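Probable LacI-family transcriptional regulator (Corynebacterium glutamicum ATCC 13032, PDB 3BIL) probably acts as a LacI-family transcription factor that binds regulatory DNA through a helix-turn-helix domain. Local coordinates at residues I127-E132 / V151-P156. Residues are numbered along the deposited sequence; the frame is centred on the assembly and turned at random.
Sequences ICVPNE and VDRELP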
loop_
_atom_site.group_PDB
_atom_site.type_symbol
_atom_site.label_atom_id
_atom_site.label_comp_id
_atom_site.label_asym_id
_atom_site.label_seq_id
_atom_site.Cartn_x
_atom_site.Cartn_y
_atom_site.Cartn_z
ATOM N N ILE A 127 -0.873 -18.352 9.284
ATOM C CA ILE A 127 -0.521 -17.152 10.046
ATOM C C ILE A 127 -1.608 -16.148 9.791
ATOM O O ILE A 127 -1.979 -15.894 8.640
ATOM C CB ILE A 127 0.795 -16.561 9.617
ATOM C CG1 ILE A 127 1.944 -17.439 10.108
ATOM C CG2 ILE A 127 0.926 -15.144 10.165
ATOM C CD1 ILE A 127 3.284 -17.125 9.472
ATOM N N CYS A 128 -2.117 -15.562 10.862
ATOM C CA CYS A 128 -3.393 -14.883 10.757
ATOM C C CYS A 128 -3.606 -13.716 11.736
ATOM O O CYS A 128 -3.113 -13.748 12.870
ATOM C CB CYS A 128 -4.477 -15.938 10.909
ATOM S SG CYS A 128 -5.978 -15.309 11.506
ATOM N N VAL A 129 -4.336 -12.689 11.282
ATOM C CA VAL A 129 -4.721 -11.532 12.114
ATOM C C VAL A 129 -6.172 -11.696 12.512
ATOM O O VAL A 129 -7.065 -11.343 11.751
ATOM C CB VAL A 129 -4.545 -10.152 11.409
ATOM C CG1 VAL A 129 -4.968 -9.035 12.336
ATOM C CG2 VAL A 129 -3.104 -9.928 10.959
ATOM N N PRO A 130 -6.416 -12.204 13.724
ATOM C CA PRO A 130 -7.741 -12.615 14.151
ATOM C C PRO A 130 -8.711 -11.464 14.288
ATOM O O PRO A 130 -8.375 -10.458 14.905
ATOM C CB PRO A 130 -7.488 -13.184 15.544
ATOM C CG PRO A 130 -6.269 -12.488 16.016
ATOM C CD PRO A 130 -5.416 -12.376 14.791
ATOM N N ASN A 131 -9.898 -11.614 13.698
ATOM C CA ASN A 131 -11.082 -10.860 14.113
ATOM C C ASN A 131 -11.573 -11.503 15.411
ATOM O O ASN A 131 -11.555 -12.733 15.535
ATOM C CB ASN A 131 -12.169 -10.950 13.044
ATOM C CG ASN A 131 -13.175 -9.792 13.108
ATOM O OD1 ASN A 131 -13.941 -9.649 14.074
ATOM N ND2 ASN A 131 -13.195 -8.980 12.058
ATOM N N GLU A 132 -11.990 -10.703 16.386
ATOM C CA GLU A 132 -12.457 -11.267 17.657
ATOM C C GLU A 132 -13.710 -12.122 17.515
ATOM O O GLU A 132 -13.878 -13.114 18.225
ATOM C CB GLU A 132 -12.689 -10.167 18.681
ATOM C CG GLU A 132 -11.401 -9.572 19.173
ATOM C CD GLU A 132 -11.612 -8.392 20.088
ATOM O OE1 GLU A 132 -10.587 -7.757 20.436
ATOM O OE2 GLU A 132 -12.783 -8.107 20.454
ATOM N N VAL A 151 -1.021 -12.898 14.570
ATOM C CA VAL A 151 -0.077 -11.781 14.481
ATOM C C VAL A 151 -0.747 -10.441 14.617
ATOM O O VAL A 151 -1.890 -10.252 14.148
ATOM C CB VAL A 151 0.704 -11.746 13.135
ATOM C CG1 VAL A 151 1.953 -12.505 13.254
ATOM C CG2 VAL A 151 -0.139 -12.272 11.977
ATOM N N ASP A 152 -0.004 -9.494 15.203
ATOM C CA ASP A 152 -0.460 -8.106 15.366
ATOM C C ASP A 152 -1.626 -7.922 16.372
ATOM O O ASP A 152 -1.517 -7.097 17.262
ATOM C CB ASP A 152 -0.815 -7.471 14.008
ATOM C CG ASP A 152 -0.790 -5.963 14.051
ATOM O OD1 ASP A 152 -1.812 -5.360 13.680
ATOM O OD2 ASP A 152 0.257 -5.383 14.456
ATOM N N ARG A 153 -2.709 -8.690 16.220
ATOM C CA ARG A 153 -3.863 -8.647 17.120
ATOM C C ARG A 153 -3.986 -9.908 17.951
ATOM O O ARG A 153 -3.683 -11.002 17.487
ATOM C CB ARG A 153 -5.150 -8.452 16.346
ATOM C CG ARG A 153 -5.284 -7.102 15.785
ATOM C CD ARG A 153 -6.586 -6.973 15.039
ATOM N NE ARG A 153 -6.602 -5.757 14.227
ATOM C CZ ARG A 153 -7.412 -5.543 13.195
ATOM N NH1 ARG A 153 -8.308 -6.460 12.842
ATOM N NH2 ARG A 153 -7.329 -4.405 12.515
ATOM N N GLU A 154 -4.460 -9.735 19.180
ATOM C CA GLU A 154 -4.535 -10.796 20.179
ATOM C C GLU A 154 -5.995 -11.175 20.438
ATOM O O GLU A 154 -6.873 -10.305 20.491
ATOM C CB GLU A 154 -3.912 -10.320 21.503
ATOM C CG GLU A 154 -2.465 -10.722 21.765
ATOM C CD GLU A 154 -2.178 -11.052 23.258
ATOM O OE1 GLU A 154 -1.007 -11.353 23.607
ATOM O OE2 GLU A 154 -3.109 -11.018 24.094
ATOM N N LEU A 155 -6.248 -12.474 20.612
ATOM C CA LEU A 155 -7.556 -12.951 21.062
ATOM C C LEU A 155 -7.804 -12.453 22.472
ATOM O O LEU A 155 -6.913 -12.552 23.313
ATOM C CB LEU A 155 -7.610 -14.474 21.048
ATOM C CG LEU A 155 -7.785 -15.241 19.734
ATOM C CD1 LEU A 155 -7.843 -16.729 20.056
ATOM C CD2 LEU A 155 -9.022 -14.797 18.956
ATOM N N PRO A 156 -9.019 -11.924 22.738
ATOM C CA PRO A 156 -9.265 -11.208 23.994
ATOM C C PRO A 156 -9.232 -12.062 25.270
ATOM O O PRO A 156 -9.270 -11.485 26.356
ATOM C CB PRO A 156 -10.654 -10.586 23.785
ATOM C CG PRO A 156 -11.320 -11.473 22.793
ATOM C CD PRO A 156 -10.230 -11.975 21.890
#
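In the periplasmic-binding-protein fold of LacI-type regulators, the parallel strands 126-128 and 148-151 lie side by side in the sheet, and here their C-terminal ends run on together into loops. Across the two segments the backbones are joined by one hydrogen bond, from Val151 N to Cys128 O, 2.8 Å long. Beside it, Ile127 and Val151 meet through their CG2 methyls at 3.6 Å, on the face of the sheet that Val304 and Leu307 of helix 296-308 help to cover. The side chains of Val129 and Val151 cross at about a right angle, CG2 to CG2 3.9 Å. Val129 CG2, anti to its own carbonyl carbon, also lies 3.4 Å from Val151 O, the same oxygen that accepts a bond from Arg153 N. The other methyl, Val129 CG1, rests against the aliphatic part of Arg153, 3.8 Å from CD. Extension from CG to NE (chi2 -180°, chi3 -167°) keeps Arg153 CD and NE alongside that methyl. Pro130 O lies at the edge of the guanidinium, near its plane, and NH1 forms a salt bridge with Glu106. The Pro130 ring packs on the other loop: its CG is 3.3 Å from Arg153 O, and its CB is 4.1 Å from Leu155 CD2. Farther out, the carboxylate of Glu132 forms a salt bridge with Arg200 of helix 197-212, and its methylene stem runs obliquely to the Pro156 side chain, with Glu132 CG 3.8 Å from Pro156 CD.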